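Local structure of sugar ABC transporter substrate-binding protein (Treponema pallidum subsp. pallidum, 5U2P) at residues L142-K146 against D147-R151; E156-S159 against W160-L164; Y241-K244 against H245-T248; I254-D257 against F258-R262; A403-A406 against H407-L410. The protein is an orphan periplasmic ligand-binding protein that probably captures a solute, perhaps a sugar, and delivers it to an ABC transporter for uptake. All coordinates share one frame; numbering follows the deposited sequence.

Interaction 1: L142-K146 against D147-R151; sequences LFYNK and DLFDR
N145 is the N-cap of helix 146-151, placed exactly where strand 138-145 runs out. Its backbone O receives F149 N at 3.0 Å in a nearly straight bond (167° at the hydrogen). With CG swung anti to the backbone N (chi1 -174°), the side chain folds back over the first turn, and OD1 accepts L148 N at 3.3 Å, the donor standing well above the plane of the N145 amide; D147 N approaches the same oxygen at 3.0 Å in a weak bond. Asparagine suits the post because it is short, offers an acceptor to the helix N-H groups and leaves ND2 for a weak bond to D261 OD1. A water donates to both N145 OD1 and D147 OD2, tying cap and carboxylate together. One residue on, K146 O takes D150 N. D147, in the first turn, would probably be favoured there by the helix dipole. L148 lays its CD1 against N145 ND2. Farther out, the Y144 and F149 rings form an offset stack, centroids 4.5 Å apart and planes at 23°, with Y144 OH probably hydrogen-bonded to E156 OE1. Y144 CB adds a CH-pi contact over the F149 face, 4.1 Å from the ring centroid.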
# COMPACT_ATOMS: atom_id res chain seq x y z
N LEU A 142 -7.35 -4.45 -10.28
CA LEU A 142 -8.66 -4.62 -10.91
C LEU A 142 -9.17 -6.00 -10.59
O LEU A 142 -8.64 -7.00 -11.08
CB LEU A 142 -8.55 -4.41 -12.41
CG LEU A 142 -9.86 -4.44 -13.19
CD1 LEU A 142 -10.77 -3.27 -12.80
CD2 LEU A 142 -9.56 -4.42 -14.69
N PHE A 143 -10.19 -6.06 -9.76
CA PHE A 143 -10.83 -7.31 -9.39
C PHE A 143 -12.09 -7.48 -10.22
O PHE A 143 -12.84 -6.52 -10.43
CB PHE A 143 -11.13 -7.31 -7.91
CG PHE A 143 -9.90 -7.23 -7.07
CD1 PHE A 143 -9.14 -8.37 -6.83
CD2 PHE A 143 -9.45 -6.03 -6.56
CE1 PHE A 143 -8.00 -8.31 -6.07
CE2 PHE A 143 -8.32 -5.96 -5.80
CZ PHE A 143 -7.58 -7.11 -5.56
N TYR A 144 -12.30 -8.68 -10.74
CA TYR A 144 -13.45 -8.91 -11.59
C TYR A 144 -14.10 -10.26 -11.33
O TYR A 144 -13.49 -11.20 -10.79
CB TYR A 144 -13.06 -8.79 -13.05
CG TYR A 144 -12.06 -9.80 -13.56
CD1 TYR A 144 -10.70 -9.55 -13.46
CD2 TYR A 144 -12.47 -10.98 -14.17
CE1 TYR A 144 -9.77 -10.46 -13.93
CE2 TYR A 144 -11.54 -11.89 -14.65
CZ TYR A 144 -10.20 -11.63 -14.53
OH TYR A 144 -9.26 -12.51 -14.99
N ASN A 145 -15.38 -10.30 -11.68
CA ASN A 145 -16.21 -11.48 -11.54
C ASN A 145 -16.06 -12.38 -12.77
O ASN A 145 -16.65 -12.11 -13.82
CB ASN A 145 -17.68 -11.08 -11.34
CG ASN A 145 -18.57 -12.27 -11.04
OD1 ASN A 145 -18.29 -13.38 -11.47
ND2 ASN A 145 -19.64 -12.04 -10.28
N LYS A 146 -15.26 -13.43 -12.62
CA LYS A 146 -14.92 -14.34 -13.72
C LYS A 146 -16.16 -14.96 -14.38
O LYS A 146 -16.16 -15.21 -15.59
CB LYS A 146 -14.01 -15.46 -13.23
CG LYS A 146 -12.57 -15.08 -12.97
CD LYS A 146 -11.76 -16.31 -12.59
CE LYS A 146 -10.28 -16.02 -12.56
NZ LYS A 146 -9.48 -17.22 -12.20
N ASP A 147 -17.20 -15.23 -13.59
CA ASP A 147 -18.41 -15.86 -14.12
C ASP A 147 -19.17 -14.90 -15.01
O ASP A 147 -19.65 -15.30 -16.06
CB ASP A 147 -19.33 -16.34 -12.99
CG ASP A 147 -18.77 -17.53 -12.23
OD1 ASP A 147 -17.95 -18.28 -12.80
OD2 ASP A 147 -19.17 -17.73 -11.07
N LEU A 148 -19.28 -13.64 -14.60
CA LEU A 148 -19.93 -12.63 -15.43
C LEU A 148 -19.14 -12.41 -16.71
O LEU A 148 -19.72 -12.26 -17.79
CB LEU A 148 -20.08 -11.30 -14.69
CG LEU A 148 -21.14 -11.21 -13.61
CD1 LEU A 148 -20.99 -9.89 -12.87
CD2 LEU A 148 -22.53 -11.32 -14.22
N PHE A 149 -17.82 -12.36 -16.58
CA PHE A 149 -16.97 -12.21 -17.74
C PHE A 149 -17.21 -13.33 -18.74
O PHE A 149 -17.28 -13.10 -19.94
CB PHE A 149 -15.50 -12.17 -17.33
CG PHE A 149 -14.98 -10.79 -17.07
CD1 PHE A 149 -15.76 -9.86 -16.40
CD2 PHE A 149 -13.71 -10.42 -17.48
CE1 PHE A 149 -15.28 -8.59 -16.16
CE2 PHE A 149 -13.23 -9.14 -17.23
CZ PHE A 149 -14.02 -8.23 -16.57
N ASP A 150 -17.34 -14.56 -18.23
CA ASP A 150 -17.58 -15.71 -19.10
C ASP A 150 -18.95 -15.62 -19.75
O ASP A 150 -19.10 -15.85 -20.94
CB ASP A 150 -17.47 -17.02 -18.31
CG ASP A 150 -16.05 -17.30 -17.84
OD1 ASP A 150 -15.09 -16.81 -18.47
OD2 ASP A 150 -15.90 -18.04 -16.84
N ARG A 151 -19.96 -15.26 -18.95
CA ARG A 151 -21.33 -15.17 -19.44
C ARG A 151 -21.44 -14.26 -20.65
O ARG A 151 -22.04 -14.63 -21.66
CB ARG A 151 -22.26 -14.66 -18.33
CG ARG A 151 -23.72 -14.59 -18.74
CD ARG A 151 -24.58 -13.98 -17.65
NE ARG A 151 -25.97 -13.83 -18.09
CZ ARG A 151 -26.90 -13.17 -17.41
NH1 ARG A 151 -26.61 -12.59 -16.26
NH2 ARG A 151 -28.14 -13.08 -17.90
O HOH W 1 -18.39 -15.71 -9.44

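Interaction 2: E156-S159 against W160-L164; sequences EPKS and WNELL
S159 and E162 make the N-terminal cap of helix 160-172, S159 at the N-cap position and E162 three residues into the first turn. S159 OG accepts E162 N at 3.2 Å, a chi1 of 70° turning the hydroxyl in over the helix end. Serine does this well: its side chain is short enough for the oxygen to bend back to the opening turn. The backbone continues the pattern, S159 O taking L163 N at 3.0 Å.

E162 returns the favour one residue earlier than a classical capping box would. Its extended chain runs back past S159, CG lying 3.4 Å from S159 OG, and OE1 accepts K158 N at 2.7 Å with a fairly straight N-H (158°). The donor comes from above the carboxylate plane, tilted 43° out of it. Glutamate has the length for this reach, and its charge near the amino end of the helix is probably stabilised by the helix dipole. K158 contributes mainly its backbone N and the first carbons of its side chain, the rest of which leads off into solvent.

P157, buried and apolar, lays its CB against the backbone and CB of L163, which itself packs on L290 and P291. W160 turns its indole to helix 227-238, where it touches A232, E235 and L236. P157 CB lies 3.6 Å from L163 N and 4.2 Å from L163 CB.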
# COMPACT_ATOMS: atom_id res chain seq x y z
N GLU A 156 -10.25 -10.95 -19.86
CA GLU A 156 -9.47 -10.13 -18.95
C GLU A 156 -8.79 -9.00 -19.73
O GLU A 156 -8.01 -9.27 -20.64
CB GLU A 156 -8.43 -10.98 -18.21
CG GLU A 156 -7.60 -10.20 -17.23
CD GLU A 156 -6.59 -11.05 -16.51
OE1 GLU A 156 -6.99 -11.80 -15.60
OE2 GLU A 156 -5.40 -10.96 -16.85
N PRO A 157 -9.09 -7.73 -19.39
CA PRO A 157 -8.51 -6.64 -20.18
C PRO A 157 -7.02 -6.52 -19.96
O PRO A 157 -6.59 -6.41 -18.81
CB PRO A 157 -9.24 -5.40 -19.66
CG PRO A 157 -9.66 -5.76 -18.28
CD PRO A 157 -9.96 -7.23 -18.31
N LYS A 158 -6.24 -6.54 -21.04
CA LYS A 158 -4.79 -6.47 -20.91
C LYS A 158 -4.23 -5.16 -21.44
O LYS A 158 -3.02 -4.98 -21.52
CB LYS A 158 -4.15 -7.67 -21.62
CG LYS A 158 -4.75 -9.00 -21.16
CD LYS A 158 -3.75 -10.14 -21.23
CE LYS A 158 -4.32 -11.38 -20.54
NZ LYS A 158 -3.34 -12.50 -20.51
N SER A 159 -5.12 -4.24 -21.78
CA SER A 159 -4.75 -2.92 -22.28
C SER A 159 -5.89 -1.94 -22.00
O SER A 159 -6.98 -2.35 -21.62
CB SER A 159 -4.48 -2.94 -23.77
OG SER A 159 -5.71 -3.14 -24.45
N TRP A 160 -5.63 -0.66 -22.22
CA TRP A 160 -6.63 0.39 -22.03
C TRP A 160 -7.84 0.23 -22.94
O TRP A 160 -8.97 0.46 -22.51
CB TRP A 160 -5.99 1.76 -22.26
CG TRP A 160 -6.95 2.91 -22.41
CD1 TRP A 160 -7.25 3.59 -23.57
CD2 TRP A 160 -7.72 3.54 -21.37
NE1 TRP A 160 -8.16 4.59 -23.31
CE2 TRP A 160 -8.47 4.58 -21.98
CE3 TRP A 160 -7.86 3.33 -20.00
CZ2 TRP A 160 -9.33 5.40 -21.25
CZ3 TRP A 160 -8.72 4.15 -19.28
CH2 TRP A 160 -9.44 5.17 -19.91
N ASN A 161 -7.62 -0.12 -24.20
CA ASN A 161 -8.73 -0.31 -25.12
C ASN A 161 -9.52 -1.55 -24.78
O ASN A 161 -10.73 -1.59 -24.99
CB ASN A 161 -8.23 -0.38 -26.56
CG ASN A 161 -7.75 0.96 -27.06
OD1 ASN A 161 -8.30 2.00 -26.71
ND2 ASN A 161 -6.70 0.94 -27.87
N GLU A 162 -8.86 -2.57 -24.25
CA GLU A 162 -9.57 -3.77 -23.83
C GLU A 162 -10.44 -3.46 -22.60
O GLU A 162 -11.54 -4.02 -22.46
CB GLU A 162 -8.59 -4.91 -23.55
CG GLU A 162 -8.07 -5.55 -24.85
CD GLU A 162 -7.14 -6.73 -24.63
OE1 GLU A 162 -7.13 -7.30 -23.52
OE2 GLU A 162 -6.43 -7.10 -25.59
N LEU A 163 -9.96 -2.58 -21.73
CA LEU A 163 -10.76 -2.15 -20.58
C LEU A 163 -12.01 -1.41 -21.07
O LEU A 163 -13.11 -1.70 -20.61
CB LEU A 163 -9.97 -1.24 -19.66
CG LEU A 163 -10.76 -0.61 -18.50
CD1 LEU A 163 -11.24 -1.68 -17.55
CD2 LEU A 163 -9.89 0.40 -17.77
N LEU A 164 -11.84 -0.47 -21.98
CA LEU A 164 -12.98 0.28 -22.51
C LEU A 164 -13.98 -0.65 -23.20
O LEU A 164 -15.19 -0.50 -23.03
CB LEU A 164 -12.52 1.36 -23.50
CG LEU A 164 -11.70 2.50 -22.89
CD1 LEU A 164 -11.28 3.49 -23.97
CD2 LEU A 164 -12.44 3.23 -21.77

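Interaction 3: Y241-K244 against H245-T248; sequences YVNK and HHRT
N243 reaches from CB to the end of its amide across a surface turn, in the loop between helices 227-238 and 251-258, to H245 and H246. CB comes first, lying over the face of the H246 imidazole 3.9 Å from the ring centroid in a CH-pi contact. CG follows at 3.1 Å from H246 ND1. There the amide divides. OD1 accepts H245 N at 2.8 Å, in the carbonyl plane, which makes this an Asx turn. ND2 lies over the H246 face toward its rim, 3.1 Å from CE1, and the amide and imidazole planes are only 22° apart, so the two flat groups stack. The anti arrangement of CG and backbone N (chi1 -166°) lets one side chain serve both histidines. The backbone closes the turn, H246 N bonding to N243 O at 3.0 Å, and a weak bond from R247 N to K244 O extends it by one residue. K244 NZ leaves to bond V399 O. Asparagine fits here because its amide combines an acceptor with a flat surface. H246 ND1 makes no hydrogen bond to that amide; the turn is therefore fixed chiefly through N243 OD1 and the backbone carbonyls.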
# COMPACT_ATOMS: atom_id res chain seq x y z
N TYR A 241 -18.68 4.74 -17.67
CA TYR A 241 -18.11 3.50 -17.16
C TYR A 241 -17.80 3.59 -15.67
O TYR A 241 -17.77 2.58 -14.98
CB TYR A 241 -16.84 3.14 -17.93
CG TYR A 241 -17.08 2.81 -19.39
CD1 TYR A 241 -18.36 2.53 -19.87
CD2 TYR A 241 -16.02 2.75 -20.29
CE1 TYR A 241 -18.58 2.23 -21.19
CE2 TYR A 241 -16.23 2.44 -21.63
CZ TYR A 241 -17.52 2.18 -22.07
OH TYR A 241 -17.74 1.87 -23.39
N VAL A 242 -17.55 4.80 -15.18
CA VAL A 242 -17.56 5.05 -13.74
C VAL A 242 -18.62 6.10 -13.47
O VAL A 242 -18.80 7.02 -14.27
CB VAL A 242 -16.20 5.53 -13.16
CG1 VAL A 242 -15.07 4.53 -13.47
CG2 VAL A 242 -15.86 6.91 -13.68
N ASN A 243 -19.33 5.96 -12.35
CA ASN A 243 -20.43 6.86 -12.02
C ASN A 243 -20.01 7.83 -10.91
O ASN A 243 -19.72 7.41 -9.79
CB ASN A 243 -21.66 6.05 -11.58
CG ASN A 243 -22.92 6.89 -11.53
OD1 ASN A 243 -22.91 8.02 -11.04
ND2 ASN A 243 -24.03 6.33 -12.03
N LYS A 244 -19.99 9.13 -11.23
CA LYS A 244 -19.60 10.14 -10.26
C LYS A 244 -20.48 10.05 -9.02
O LYS A 244 -20.00 10.23 -7.90
CB LYS A 244 -19.68 11.56 -10.86
CG LYS A 244 -19.18 12.66 -9.91
CD LYS A 244 -19.31 14.06 -10.52
CE LYS A 244 -18.82 15.14 -9.55
NZ LYS A 244 -18.99 16.52 -10.08
N HIS A 245 -21.76 9.76 -9.23
CA HIS A 245 -22.74 9.78 -8.15
C HIS A 245 -22.59 8.57 -7.23
O HIS A 245 -23.15 8.56 -6.13
CB HIS A 245 -24.15 9.83 -8.73
CG HIS A 245 -24.33 10.92 -9.74
ND1 HIS A 245 -24.02 12.24 -9.48
CD2 HIS A 245 -24.77 10.88 -11.02
CE1 HIS A 245 -24.28 12.97 -10.55
NE2 HIS A 245 -24.73 12.17 -11.50
N HIS A 246 -21.83 7.58 -7.68
CA HIS A 246 -21.64 6.35 -6.91
C HIS A 246 -20.29 6.33 -6.20
O HIS A 246 -20.06 5.47 -5.36
CB HIS A 246 -21.74 5.11 -7.82
CG HIS A 246 -23.10 4.91 -8.43
ND1 HIS A 246 -23.94 5.96 -8.74
CD2 HIS A 246 -23.75 3.78 -8.80
CE1 HIS A 246 -25.05 5.48 -9.27
NE2 HIS A 246 -24.96 4.16 -9.32
N ARG A 247 -19.41 7.27 -6.54
CA ARG A 247 -18.06 7.22 -6.01
C ARG A 247 -18.03 7.33 -4.47
O ARG A 247 -17.03 6.97 -3.85
CB ARG A 247 -17.19 8.32 -6.63
CG ARG A 247 -15.72 8.28 -6.15
CD ARG A 247 -14.81 9.25 -6.91
NE ARG A 247 -15.10 10.65 -6.62
CZ ARG A 247 -14.67 11.31 -5.55
NH1 ARG A 247 -13.94 10.68 -4.63
NH2 ARG A 247 -14.98 12.59 -5.38
N THR A 248 -19.11 7.82 -3.87
CA THR A 248 -19.18 7.93 -2.40
C THR A 248 -19.69 6.64 -1.76
O THR A 248 -19.97 6.59 -0.55
CB THR A 248 -20.10 9.10 -1.96
OG1 THR A 248 -20.16 9.16 -0.53
CG2 THR A 248 -21.49 8.95 -2.50
O HOH W 2 -17.36 12.10 -6.88

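Interaction 4: I254-D257 against F258-R262; sequences IIHD and FTRDR
D257 O accepts two backbone donors, R260 N at 3.1 Å and R262 N at 3.0 Å, which reach it from opposite faces of its carbonyl plane. The R262 bond, paired with D261 N to F258 O, is the Schellman motif that ends helix 251-258; D261 is its C-prime residue, with positive phi (59°). The preceding carbonyls are also well supplied. I254 O receives F258 N. I255 O is gripped twice by one residue, by T259 N at 3.0 Å and by T259 OG1 at 2.9 Å, again from opposite faces. Threonine suits this place since its hydroxyl folds back to the carbonyl four residues earlier. H256 O takes R260 NH1 at 3.0 Å, close to the guanidinium plane. That bond helps lay the guanidinium flat on the H256 imidazole, centres 3.5 Å apart and planes at 6°; arginine is suited to both tasks, donating at its rim while stacking through its face. D257 OD1 has a weak bond from H256 ND1 and a long salt bridge, 3.7 Å, to R262 NH1. D261 OD1 has its strongest partner in R280, whose NH1 also bonds T259 O, and a weak one in N145 ND2. The buried F258 and the partly exposed I255 face the neighbouring elements: I255 meets A275 and E279 of helix 270-279, while F258 touches I276 of that helix and I263 and Y266 of strand 263-267. R262 is tied to V178 through the backbone, leading the chain into the sheet.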
# COMPACT_ATOMS: atom_id res chain seq x y z
N ILE A 254 -20.26 -1.83 -1.84
CA ILE A 254 -19.58 -2.55 -2.91
C ILE A 254 -19.65 -4.05 -2.68
O ILE A 254 -19.96 -4.81 -3.59
CB ILE A 254 -18.10 -2.11 -3.02
CG1 ILE A 254 -17.98 -0.67 -3.50
CG2 ILE A 254 -17.29 -3.07 -3.90
CD1 ILE A 254 -18.56 -0.39 -4.83
N ILE A 255 -19.35 -4.49 -1.46
CA ILE A 255 -19.40 -5.91 -1.14
C ILE A 255 -20.81 -6.46 -1.36
O ILE A 255 -21.00 -7.54 -1.96
CB ILE A 255 -18.95 -6.16 0.31
CG1 ILE A 255 -17.48 -5.79 0.49
CG2 ILE A 255 -19.17 -7.63 0.68
CD1 ILE A 255 -17.04 -5.65 1.93
N HIS A 256 -21.80 -5.73 -0.88
CA HIS A 256 -23.19 -6.12 -1.01
C HIS A 256 -23.56 -6.33 -2.47
O HIS A 256 -24.13 -7.37 -2.84
CB HIS A 256 -24.10 -5.08 -0.39
CG HIS A 256 -25.54 -5.45 -0.42
ND1 HIS A 256 -26.34 -5.25 -1.53
CD2 HIS A 256 -26.34 -5.99 0.53
CE1 HIS A 256 -27.56 -5.68 -1.26
NE2 HIS A 256 -27.59 -6.10 -0.01
N ASP A 257 -23.20 -5.36 -3.31
CA ASP A 257 -23.54 -5.43 -4.72
C ASP A 257 -22.68 -6.44 -5.50
O ASP A 257 -23.18 -7.14 -6.39
CB ASP A 257 -23.44 -4.04 -5.37
CG ASP A 257 -24.50 -3.07 -4.85
OD1 ASP A 257 -25.53 -3.52 -4.31
OD2 ASP A 257 -24.29 -1.83 -5.00
N PHE A 258 -21.39 -6.54 -5.17
CA PHE A 258 -20.51 -7.44 -5.90
C PHE A 258 -20.93 -8.88 -5.69
O PHE A 258 -20.91 -9.67 -6.64
CB PHE A 258 -19.04 -7.23 -5.48
CG PHE A 258 -18.05 -7.65 -6.52
CD1 PHE A 258 -17.84 -8.99 -6.81
CD2 PHE A 258 -17.34 -6.69 -7.23
CE1 PHE A 258 -16.91 -9.36 -7.78
CE2 PHE A 258 -16.43 -7.05 -8.19
CZ PHE A 258 -16.20 -8.38 -8.47
N THR A 259 -21.31 -9.22 -4.46
CA THR A 259 -21.67 -10.60 -4.16
C THR A 259 -23.04 -10.95 -4.71
O THR A 259 -23.43 -12.12 -4.68
CB THR A 259 -21.64 -10.91 -2.63
OG1 THR A 259 -22.53 -10.05 -1.91
CG2 THR A 259 -20.24 -10.76 -2.09
N ARG A 260 -23.78 -9.95 -5.20
CA ARG A 260 -25.07 -10.17 -5.88
C ARG A 260 -24.98 -10.00 -7.41
O ARG A 260 -25.99 -9.82 -8.10
CB ARG A 260 -26.13 -9.23 -5.30
CG ARG A 260 -26.53 -9.61 -3.89
CD ARG A 260 -27.30 -8.53 -3.18
NE ARG A 260 -27.78 -8.99 -1.89
CZ ARG A 260 -27.02 -9.20 -0.82
NH1 ARG A 260 -25.71 -9.00 -0.87
NH2 ARG A 260 -27.57 -9.64 0.31
N ASP A 261 -23.77 -10.11 -7.93
CA ASP A 261 -23.51 -10.07 -9.37
C ASP A 261 -23.99 -8.76 -10.00
O ASP A 261 -24.42 -8.73 -11.16
CB ASP A 261 -24.18 -11.27 -10.10
CG ASP A 261 -23.57 -12.62 -9.75
OD1 ASP A 261 -22.54 -12.71 -9.04
OD2 ASP A 261 -24.11 -13.63 -10.23
N ARG A 262 -23.91 -7.66 -9.25
CA ARG A 262 -24.34 -6.35 -9.76
C ARG A 262 -23.16 -5.48 -10.19
O ARG A 262 -23.36 -4.35 -10.66
CB ARG A 262 -25.17 -5.63 -8.71
CG ARG A 262 -26.48 -6.27 -8.43
CD ARG A 262 -27.12 -5.67 -7.22
NE ARG A 262 -28.32 -6.42 -6.89
CZ ARG A 262 -29.05 -6.24 -5.79
NH1 ARG A 262 -28.70 -5.34 -4.89
NH2 ARG A 262 -30.12 -7.00 -5.59
O HOH W 3 -27.71 -2.78 -5.02

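Interaction 5: A403-A406 against H407-L410; sequences APTA and HTML
H407 opens the second segment beside T405, its CB 3.7 Å from T405 OG1, which lies near the plane of the imidazole at its edge. The H407 ring also meets that of Y227. T408 comes next and supplies the capping bond: its backbone N donates to T405 OG1 at 3.2 Å, with 158° at the hydrogen. A chi1 of 60° points this hydroxyl toward the turn. Threonine therefore gives the helix an acceptor where no preceding turn could provide one. T408 also turns its methyl CG2 to P404 CB at 3.8 Å, its CG2 being the branch anti to its own backbone N. M409 N then bonds T405 O at 3.0 Å, in the carbonyl plane and nearly straight, and its side chain crosses P404 obliquely, CG to CG 3.8 Å. Flexible and apolar, methionine bends at chi3 and touches L234, F395 and V399. L410 finishes the turn: L410 N to A406 O is 3.0 Å, and its side chain rests on L230 of helix 227-238. A406 touches the same L230, and its small methyl probably helps the two helices lie close. With T405 as N-cap, P404, just before T405, meets M409, four residues after T405, an arrangement that fits the hydrophobic staple at the amino end of helix 406-417.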
# COMPACT_ATOMS: atom_id res chain seq x y z
N ALA A 403 -17.86 18.12 -19.35
CA ALA A 403 -16.54 17.80 -18.82
C ALA A 403 -15.46 18.76 -19.31
O ALA A 403 -15.42 19.10 -20.50
CB ALA A 403 -16.16 16.37 -19.18
N PRO A 404 -14.58 19.18 -18.40
CA PRO A 404 -13.41 19.99 -18.77
C PRO A 404 -12.33 19.15 -19.44
O PRO A 404 -12.43 17.92 -19.46
CB PRO A 404 -12.93 20.52 -17.42
CG PRO A 404 -13.22 19.39 -16.48
CD PRO A 404 -14.54 18.80 -16.97
N THR A 405 -11.30 19.80 -19.96
CA THR A 405 -10.11 19.08 -20.42
C THR A 405 -9.16 18.88 -19.26
O THR A 405 -9.31 19.49 -18.20
CB THR A 405 -9.36 19.83 -21.50
OG1 THR A 405 -8.96 21.10 -20.97
CG2 THR A 405 -10.23 20.01 -22.75
N ALA A 406 -8.14 18.05 -19.47
CA ALA A 406 -7.12 17.85 -18.44
C ALA A 406 -6.37 19.15 -18.18
O ALA A 406 -5.97 19.43 -17.06
CB ALA A 406 -6.17 16.75 -18.86
N HIS A 407 -6.19 19.97 -19.21
CA HIS A 407 -5.57 21.27 -19.03
C HIS A 407 -6.35 22.10 -18.02
O HIS A 407 -5.78 22.74 -17.15
CB HIS A 407 -5.48 22.05 -20.34
CG HIS A 407 -4.60 21.44 -21.38
ND1 HIS A 407 -5.07 21.10 -22.63
CD2 HIS A 407 -3.27 21.20 -21.40
CE1 HIS A 407 -4.07 20.64 -23.36
NE2 HIS A 407 -2.96 20.69 -22.64
N THR A 408 -7.67 22.12 -18.19
CA THR A 408 -8.52 22.91 -17.32
C THR A 408 -8.50 22.36 -15.90
O THR A 408 -8.47 23.13 -14.95
CB THR A 408 -9.95 22.97 -17.88
OG1 THR A 408 -9.92 23.73 -19.09
CG2 THR A 408 -10.88 23.64 -16.89
N MET A 409 -8.50 21.04 -15.75
CA MET A 409 -8.39 20.44 -14.42
C MET A 409 -7.10 20.86 -13.71
O MET A 409 -7.12 21.13 -12.51
CB MET A 409 -8.49 18.91 -14.49
CG MET A 409 -9.83 18.42 -15.02
SD MET A 409 -9.85 16.63 -15.30
CE MET A 409 -9.91 16.02 -13.61
N LEU A 410 -6.00 20.95 -14.44
CA LEU A 410 -4.76 21.37 -13.79
C LEU A 410 -4.83 22.84 -13.40
O LEU A 410 -4.31 23.22 -12.36
CB LEU A 410 -3.55 21.10 -14.69
CG LEU A 410 -3.23 19.63 -14.97
CD1 LEU A 410 -2.18 19.54 -16.07
CD2 LEU A 410 -2.77 18.90 -13.70

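The five contacts follow one another along the chain and appear to belong to one lobe of what is, as in its family, a two-lobed protein. Interactions 1 and 4, about 12 Å apart between centres, meet around strands 138-145 and 263-267, which pair antiparallel in one sheet. Interaction 2, about 13 Å from interaction 1 between centres, packs P157 on L142 and F149; its L164 touches Y241 of interaction 3. Interaction 3 lies about 15 Å from interaction 4 and about 18 Å from interaction 5, again between centres, without touching either. Interactions 1, 2 and 5 start helices, interaction 4 ends one, and interaction 3 is a turn between two; they lie at junctions of secondary structure.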